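Local atomic coordinates of L-arabinose ABC transporter, periplasmic L-arabinose-binding protein (PDB entry 4KZK), a protein that binds beta-D-galactose and probably L-arabinose in the periplasm, and probably hands sugar to an ABC transporter for import. Residues A[62-67]-A[294-299]; A[246-251]-A[272-277]. All coordinates share one frame; numbering follows the deposited sequence.

Contact 1 (A[62-67]-A[294-299]); sequences AKDKHF and HGYDTS
The side chains of Tyr296 and Asp64 cross at about a right angle. Tyr296 OH donates a hydrogen bond of 2.7 Å to Asp64 OD2. The acceptor uses its anti lone pair, the one pointing away from OD1. OD2 lies at the edge of the tyrosine ring, in its plane, and Tyr296 CE2 is 3.3 Å from the same oxygen. The carboxylate plane is turned 69° from the ring plane, so the two flat groups do not stack. The tyrosine reaches this far because its CG is anti to the backbone N (chi1 -173°), which carries the ring across toward helix 49-65. Asp64 is exposed, so this bond lies at the outer margin of the contact.

Segment 62-67 is the end of helix 49-65 and the turn into strand 68-73. His66 makes the turn with positive phi. The helix and the strands 38-43 and 68-73 form a beta-alpha-beta crossover of the Rossmann-like lobe found in type 1 periplasmic binding proteins. Helix 291-308 packs beside helix 49-65 in the same lobe.

Deeper in the contact, carbon meets carbon: Phe67 CZ touches Ser299 CB at 3.9 Å, in an oblique approach. One face of the phenyl ring lies against the helix that precedes it, with Ala62 CA 3.4 Å above the ring centre. Ser299 OG bonds back to Gly295 O at 2.7 Å, nearly along the C=O axis, so the buried hydroxyl is satisfied within its own helix. Phe67 also touches Ile39, and Ser299 touches Phe41, both on strand 38-43. His294, at the start of segment 294-299 and away from this contact, touches the bound galactose, and its ND1 is hydrogen-bonded to the sugar-binding Asp123.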
ATOM      1  N   ALA A  62     -16.459  14.298  -5.737  1.00 27.31           N
ATOM      2  CA  ALA A  62     -16.521  15.712  -6.114  1.00 28.77           C
ATOM      3  C   ALA A  62     -17.761  15.994  -6.955  1.00 31.23           C
ATOM      4  O   ALA A  62     -18.525  16.937  -6.675  1.00 32.94           O
ATOM      5  CB  ALA A  62     -15.282  16.112  -6.887  1.00 27.91           C
ATOM      6  N   LYS A  63     -17.965  15.185  -7.995  1.00 32.19           N
ATOM      7  CA  LYS A  63     -19.127  15.346  -8.859  1.00 34.49           C
ATOM      8  C   LYS A  63     -20.413  15.149  -8.055  1.00 36.25           C
ATOM      9  O   LYS A  63     -21.349  15.947  -8.175  1.00 38.82           O
ATOM     10  CB  LYS A  63     -19.081  14.376 -10.045  1.00 34.66           C
ATOM     11  N   ASP A  64     -20.447  14.112  -7.219  1.00 35.24           N
ATOM     12  CA  ASP A  64     -21.652  13.770  -6.461  1.00 36.55           C
ATOM     13  C   ASP A  64     -22.026  14.845  -5.432  1.00 37.14           C
ATOM     14  O   ASP A  64     -23.176  15.318  -5.412  1.00 38.93           O
ATOM     15  CB  ASP A  64     -21.508  12.409  -5.769  1.00 35.41           C
ATOM     16  CG  ASP A  64     -21.506  11.229  -6.752  1.00 35.59           C
ATOM     17  OD1 ASP A  64     -21.805  11.423  -7.954  1.00 37.11           O
ATOM     18  OD2 ASP A  64     -21.228  10.097  -6.306  1.00 33.93           O
ATOM     19  N   LYS A  65     -21.058  15.245  -4.605  1.00 35.70           N
ATOM     20  CA  LYS A  65     -21.291  16.200  -3.512  1.00 36.24           C
ATOM     21  C   LYS A  65     -21.124  17.667  -3.923  1.00 36.79           C
ATOM     22  O   LYS A  65     -21.337  18.553  -3.102  1.00 36.77           O
ATOM     23  CB  LYS A  65     -20.390  15.888  -2.311  1.00 35.06           C
ATOM     24  CG  LYS A  65     -20.496  14.459  -1.787  1.00 35.10           C
ATOM     25  CD  LYS A  65     -21.848  14.128  -1.167  1.00 37.49           C
ATOM     26  CE  LYS A  65     -22.007  14.780   0.199  1.00 38.42           C
ATOM     27  NZ  LYS A  65     -23.098  14.166   1.003  1.00 40.88           N
ATOM     28  N   HIS A  66     -20.775  17.909  -5.188  1.00 36.68           N
ATOM     29  CA  HIS A  66     -20.587  19.257  -5.729  1.00 37.92           C
ATOM     30  C   HIS A  66     -19.464  20.052  -5.052  1.00 35.58           C
ATOM     31  O   HIS A  66     -19.662  21.192  -4.639  1.00 36.37           O
ATOM     32  CB  HIS A  66     -21.893  20.058  -5.665  1.00 41.58           C
ATOM     33  CG  HIS A  66     -23.089  19.315  -6.170  1.00 44.63           C
ATOM     34  ND1 HIS A  66     -23.923  18.599  -5.338  1.00 46.24           N
ATOM     35  CD2 HIS A  66     -23.598  19.184  -7.419  1.00 46.74           C
ATOM     36  CE1 HIS A  66     -24.892  18.054  -6.052  1.00 48.14           C
ATOM     37  NE2 HIS A  66     -24.723  18.400  -7.317  1.00 48.77           N
ATOM     38  N   PHE A  67     -18.281  19.452  -4.934  1.00 32.60           N
ATOM     39  CA  PHE A  67     -17.094  20.209  -4.552  1.00 30.83           C
ATOM     40  C   PHE A  67     -16.052  20.071  -5.666  1.00 29.35           C
ATOM     41  O   PHE A  67     -16.229  19.272  -6.592  1.00 29.68           O
ATOM     42  CB  PHE A  67     -16.562  19.783  -3.165  1.00 29.61           C
ATOM     43  CG  PHE A  67     -15.998  18.387  -3.110  1.00 28.04           C
ATOM     44  CD1 PHE A  67     -14.675  18.148  -3.463  1.00 26.54           C
ATOM     45  CD2 PHE A  67     -16.773  17.321  -2.662  1.00 28.44           C
ATOM     46  CE1 PHE A  67     -14.143  16.867  -3.407  1.00 25.09           C
ATOM     47  CE2 PHE A  67     -16.253  16.034  -2.604  1.00 27.04           C
ATOM     48  CZ  PHE A  67     -14.932  15.807  -2.975  1.00 25.39           C
ATOM     49  N   HIS A 294     -11.041   4.528   0.430  1.00 12.45           N
ATOM     50  CA  HIS A 294      -9.932   5.460   0.635  1.00 11.92           C
ATOM     51  C   HIS A 294     -10.008   6.748  -0.172  1.00 12.29           C
ATOM     52  O   HIS A 294      -9.389   7.733   0.200  1.00 11.98           O
ATOM     53  CB  HIS A 294      -8.605   4.745   0.354  1.00 11.02           C
ATOM     54  CG  HIS A 294      -8.264   3.700   1.366  1.00 10.89           C
ATOM     55  ND1 HIS A 294      -6.994   3.552   1.886  1.00 10.58           N
ATOM     56  CD2 HIS A 294      -9.026   2.741   1.945  1.00 11.14           C
ATOM     57  CE1 HIS A 294      -6.990   2.541   2.742  1.00 10.82           C
ATOM     58  NE2 HIS A 294      -8.213   2.042   2.805  1.00 11.10           N
ATOM     59  N   GLY A 295     -10.758   6.751  -1.277  1.00 12.63           N
ATOM     60  CA  GLY A 295     -10.886   7.928  -2.141  1.00 13.29           C
ATOM     61  C   GLY A 295     -12.232   8.615  -2.029  1.00 14.63           C
ATOM     62  O   GLY A 295     -12.290   9.836  -1.926  1.00 14.99           O
ATOM     63  N   TYR A 296     -13.313   7.843  -2.098  1.00 15.48           N
ATOM     64  CA  TYR A 296     -14.659   8.441  -2.084  1.00 16.85           C
ATOM     65  C   TYR A 296     -15.090   8.721  -0.634  1.00 17.51           C
ATOM     66  O   TYR A 296     -15.485   9.856  -0.332  1.00 18.10           O
ATOM     67  CB  TYR A 296     -15.631   7.545  -2.875  1.00 17.37           C
ATOM     68  CG  TYR A 296     -17.018   8.094  -3.103  1.00 19.18           C
ATOM     69  CD1 TYR A 296     -17.954   8.022  -2.110  1.00 20.24           C
ATOM     70  CD2 TYR A 296     -17.366   8.653  -4.320  1.00 19.77           C
ATOM     71  CE1 TYR A 296     -19.233   8.510  -2.297  1.00 21.56           C
ATOM     72  CE2 TYR A 296     -18.651   9.158  -4.538  1.00 21.33           C
ATOM     73  CZ  TYR A 296     -19.577   9.088  -3.516  1.00 22.14           C
ATOM     74  OH  TYR A 296     -20.868   9.564  -3.693  1.00 24.18           O
ATOM     75  N   ASP A 297     -14.981   7.744   0.265  1.00 17.64           N
ATOM     76  CA  ASP A 297     -15.496   7.920   1.645  1.00 18.54           C
ATOM     77  C   ASP A 297     -14.693   8.934   2.449  1.00 17.94           C
ATOM     78  O   ASP A 297     -15.251   9.678   3.255  1.00 18.62           O
ATOM     79  CB  ASP A 297     -15.569   6.604   2.426  1.00 19.34           C
ATOM     80  CG  ASP A 297     -16.669   5.694   1.927  1.00 20.98           C
ATOM     81  OD1 ASP A 297     -17.252   6.004   0.880  1.00 22.76           O
ATOM     82  OD2 ASP A 297     -16.928   4.682   2.597  1.00 23.16           O
ATOM     83  N   THR A 298     -13.383   8.967   2.248  1.00 16.71           N
ATOM     84  CA  THR A 298     -12.577   9.984   2.893  1.00 16.50           C
ATOM     85  C   THR A 298     -13.022  11.367   2.419  1.00 17.07           C
ATOM     86  O   THR A 298     -13.175  12.287   3.233  1.00 17.33           O
ATOM     87  CB  THR A 298     -11.089   9.816   2.566  1.00 15.35           C
ATOM     88  OG1 THR A 298     -10.930   9.744   1.141  1.00 15.13           O
ATOM     89  CG2 THR A 298     -10.523   8.568   3.259  1.00 14.85           C
ATOM     90  N   SER A 299     -13.236  11.519   1.113  1.00 17.11           N
ATOM     91  CA  SER A 299     -13.594  12.820   0.552  1.00 17.77           C
ATOM     92  C   SER A 299     -14.961  13.275   1.074  1.00 18.99           C
ATOM     93  O   SER A 299     -15.163  14.460   1.357  1.00 19.77           O
ATOM     94  CB  SER A 299     -13.583  12.782  -0.984  1.00 17.62           C
ATOM     95  OG  SER A 299     -12.283  12.549  -1.516  1.00 17.01           O
TER

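Contact 2 (A[246-251]-A[272-277]); sequences AVRAGE and LNEFAK
A four-residue salt-bridge network joins helix 240-252 to the end of helix 269-276, with Arg248 and Glu274 meeting between the helices. Their side chains come from opposite directions and meet end-on. Arg248 NH1 donates to Glu274 OE1 at 2.9 Å, and Arg248 NH2 donates to Glu274 OE2 at 2.8 Å. Both bonds are nearly straight, the second with an N-H...O angle of 173°. Each oxygen is met on its syn side but tilted out of the carboxylate plane. The guanidinium and carboxylate planes are 28° apart, so the pair is clearly twisted.

Glu251, on the same helix as Arg248, takes the neighbouring edge of the guanidinium. The grip here is side-on: Arg248 NE reaches Glu251 OE1 at 2.8 Å, and NH1 reaches Glu251 OE2 at 3.0 Å. NH1 thus serves both glutamates. Two carboxylates at its edge hold the guanidinium group in a fixed orientation. The arginine chain is bent at chi2 and chi3, which brings NE round to Glu251 while the far end still faces Glu274.

Lys277 runs extended beyond CG, and Lys277 NZ makes a salt bridge to Glu274 OE2 at 3.0 Å. It comes from the opposite face of the carboxylate to Arg248 NH2, so this oxygen has two cationic donors. Lys277 NZ and Arg248 NH2 are 3.5 Å apart, and the shared carboxylate probably offsets their like charges. Glu274 is buried, and its OE1 has a further hydrogen bond from Thr281.

Thr281 lies in the loop before strand 283-288 and also touches Arg248 and Glu251. Arg248 packs on Phe217 of helix 213-226, while Ala246, on the same helix as Arg248, touches Leu172 and Leu174 of strand 170-175.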
ATOM      1  N   ALA A 246      10.660  -7.868  -6.562  1.00  9.87           N
ATOM      2  CA  ALA A 246      11.279  -9.145  -6.217  1.00 10.46           C
ATOM      3  C   ALA A 246      11.045 -10.201  -7.305  1.00 10.78           C
ATOM      4  O   ALA A 246      11.915 -11.042  -7.592  1.00 11.61           O
ATOM      5  CB  ALA A 246      10.783  -9.644  -4.858  1.00 10.47           C
ATOM      6  N   VAL A 247       9.862 -10.185  -7.907  1.00 10.14           N
ATOM      7  CA  VAL A 247       9.545 -11.133  -8.966  1.00 10.36           C
ATOM      8  C   VAL A 247      10.477 -10.873 -10.170  1.00 10.83           C
ATOM      9  O   VAL A 247      11.063 -11.806 -10.737  1.00 11.63           O
ATOM     10  CB  VAL A 247       8.050 -11.086  -9.358  1.00 10.00           C
ATOM     11  CG1 VAL A 247       7.743 -11.930 -10.603  1.00 10.46           C
ATOM     12  CG2 VAL A 247       7.176 -11.547  -8.184  1.00  9.52           C
ATOM     13  N   ARG A 248      10.639  -9.606 -10.551  1.00 10.79           N
ATOM     14  CA  ARG A 248      11.555  -9.266 -11.634  1.00 11.36           C
ATOM     15  C   ARG A 248      12.994  -9.651 -11.304  1.00 12.00           C
ATOM     16  O   ARG A 248      13.717 -10.152 -12.166  1.00 12.60           O
ATOM     17  CB  ARG A 248      11.517  -7.769 -11.956  1.00 11.11           C
ATOM     18  CG  ARG A 248      10.228  -7.296 -12.605  1.00 10.66           C
ATOM     19  CD  ARG A 248      10.022  -7.858 -14.009  1.00 11.16           C
ATOM     20  NE  ARG A 248       9.151  -9.026 -14.004  1.00 11.00           N
ATOM     21  CZ  ARG A 248       7.828  -8.967 -13.842  1.00 10.39           C
ATOM     22  NH1 ARG A 248       7.113 -10.075 -13.800  1.00 10.39           N
ATOM     23  NH2 ARG A 248       7.202  -7.809 -13.688  1.00 10.11           N
ATOM     24  N   ALA A 249      13.423  -9.391 -10.075  1.00 12.11           N
ATOM     25  CA  ALA A 249      14.783  -9.753  -9.684  1.00 13.21           C
ATOM     26  C   ALA A 249      14.979 -11.265  -9.793  1.00 13.80           C
ATOM     27  O   ALA A 249      15.965 -11.733 -10.388  1.00 15.12           O
ATOM     28  CB  ALA A 249      15.079  -9.252  -8.287  1.00 13.00           C
ATOM     29  N   GLY A 250      14.006 -12.037  -9.303  1.00 13.62           N
ATOM     30  CA  GLY A 250      14.087 -13.492  -9.382  1.00 14.15           C
ATOM     31  C   GLY A 250      14.213 -13.959 -10.813  1.00 15.09           C
ATOM     32  O   GLY A 250      15.010 -14.834 -11.129  1.00 15.93           O
ATOM     33  N   GLU A 251      13.405 -13.391 -11.698  1.00 14.94           N
ATOM     34  CA  GLU A 251      13.445 -13.785 -13.096  1.00 16.01           C
ATOM     35  C   GLU A 251      14.846 -13.619 -13.689  1.00 17.47           C
ATOM     36  O   GLU A 251      15.335 -14.491 -14.445  1.00 18.81           O
ATOM     37  CB  GLU A 251      12.418 -12.998 -13.905  1.00 15.37           C
ATOM     38  CG  GLU A 251      10.975 -13.379 -13.585  1.00 14.58           C
ATOM     39  CD  GLU A 251       9.976 -12.375 -14.122  1.00 14.22           C
ATOM     40  OE1 GLU A 251      10.405 -11.370 -14.726  1.00 14.70           O
ATOM     41  OE2 GLU A 251       8.769 -12.595 -13.947  1.00 13.23           O
ATOM     42  N   LEU A 272      -2.818  -6.368 -11.878  1.00  9.48           N
ATOM     43  CA  LEU A 272      -3.554  -6.704 -13.090  1.00 10.55           C
ATOM     44  C   LEU A 272      -2.618  -6.866 -14.285  1.00 10.77           C
ATOM     45  O   LEU A 272      -2.865  -7.688 -15.168  1.00 11.33           O
ATOM     46  CB  LEU A 272      -4.610  -5.650 -13.401  1.00 11.38           C
ATOM     47  CG  LEU A 272      -5.634  -5.342 -12.304  1.00 11.90           C
ATOM     48  CD1 LEU A 272      -6.753  -4.517 -12.917  1.00 12.72           C
ATOM     49  CD2 LEU A 272      -6.147  -6.611 -11.642  1.00 12.13           C
ATOM     50  N   ASN A 273      -1.541  -6.089 -14.338  1.00 10.64           N
ATOM     51  CA  ASN A 273      -0.564  -6.245 -15.426  1.00 11.44           C
ATOM     52  C   ASN A 273       0.086  -7.617 -15.361  1.00 11.05           C
ATOM     53  O   ASN A 273       0.292  -8.255 -16.385  1.00 11.70           O
ATOM     54  CB  ASN A 273       0.526  -5.175 -15.347  1.00 12.01           C
ATOM     55  CG  ASN A 273       0.060  -3.812 -15.803  1.00 13.18           C
ATOM     56  OD1 ASN A 273      -0.973  -3.684 -16.463  1.00 14.97           O
ATOM     57  ND2 ASN A 273       0.826  -2.785 -15.480  1.00 13.52           N
ATOM     58  N   GLU A 274       0.419  -8.086 -14.159  1.00 10.32           N
ATOM     59  CA  GLU A 274       0.968  -9.449 -14.033  1.00 10.29           C
ATOM     60  C   GLU A 274      -0.045 -10.503 -14.411  1.00 10.72           C
ATOM     61  O   GLU A 274       0.310 -11.473 -15.073  1.00 11.37           O
ATOM     62  CB  GLU A 274       1.451  -9.747 -12.625  1.00  9.76           C
ATOM     63  CG  GLU A 274       2.583  -8.828 -12.177  1.00  9.66           C
ATOM     64  CD  GLU A 274       3.836  -8.973 -13.015  1.00 10.28           C
ATOM     65  OE1 GLU A 274       4.292 -10.095 -13.250  1.00 10.92           O
ATOM     66  OE2 GLU A 274       4.374  -7.948 -13.471  1.00 10.79           O
ATOM     67  N   PHE A 275      -1.305 -10.326 -14.022  1.00 10.81           N
ATOM     68  CA  PHE A 275      -2.344 -11.322 -14.305  1.00 11.25           C
ATOM     69  C   PHE A 275      -2.688 -11.425 -15.808  1.00 12.51           C
ATOM     70  O   PHE A 275      -3.114 -12.491 -16.278  1.00 13.27           O
ATOM     71  CB  PHE A 275      -3.638 -10.982 -13.552  1.00 11.04           C
ATOM     72  CG  PHE A 275      -3.543 -11.031 -12.045  1.00 10.35           C
ATOM     73  CD1 PHE A 275      -2.564 -11.763 -11.380  1.00 10.22           C
ATOM     74  CD2 PHE A 275      -4.468 -10.337 -11.274  1.00 10.14           C
ATOM     75  CE1 PHE A 275      -2.517 -11.801  -9.988  1.00  9.74           C
ATOM     76  CE2 PHE A 275      -4.425 -10.382  -9.896  1.00  9.94           C
ATOM     77  CZ  PHE A 275      -3.446 -11.113  -9.239  1.00  9.70           C
ATOM     78  N   ALA A 276      -2.479 -10.341 -16.544  1.00 13.38           N
ATOM     79  CA  ALA A 276      -2.814 -10.307 -17.960  1.00 15.26           C
ATOM     80  C   ALA A 276      -1.705 -10.889 -18.838  1.00 16.83           C
ATOM     81  O   ALA A 276      -1.924 -11.110 -20.025  1.00 19.17           O
ATOM     82  CB  ALA A 276      -3.125  -8.894 -18.376  1.00 15.26           C
ATOM     83  N   LYS A 277      -0.521 -11.154 -18.285  1.00 17.50           N
ATOM     84  CA  LYS A 277       0.578 -11.623 -19.143  1.00 19.13           C
ATOM     85  C   LYS A 277       0.271 -12.988 -19.745  1.00 20.79           C
ATOM     86  O   LYS A 277      -0.303 -13.837 -19.069  1.00 20.04           O
ATOM     87  CB  LYS A 277       1.884 -11.629 -18.401  1.00 19.17           C
ATOM     88  CG  LYS A 277       2.352 -10.212 -18.202  1.00 19.28           C
ATOM     89  CD  LYS A 277       3.649 -10.115 -17.467  1.00 19.50           C
ATOM     90  CE  LYS A 277       4.026  -8.651 -17.335  1.00 19.69           C
ATOM     91  NZ  LYS A 277       5.054  -8.496 -16.302  1.00 19.43           N
TER

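How the contacts relate
Contact 1 and contact 2 lie in different lobes of the binding protein. Their centres are 33 Å apart and their nearest atoms about 16 Å, so they do not touch. Along the chain, contact 2 is nested inside the loop closed by contact 1. Contact 1 pairs a helix from early in the chain with helix 291-308, where the chain comes back to the first lobe. Contact 2 joins two helices close in sequence within the second lobe. Galactose sits between the lobes. Segment 294-299 begins with the pocket residue His294, whereas the side chain of Glu274 is about 11 Å from that of the sugar-binding Asn266.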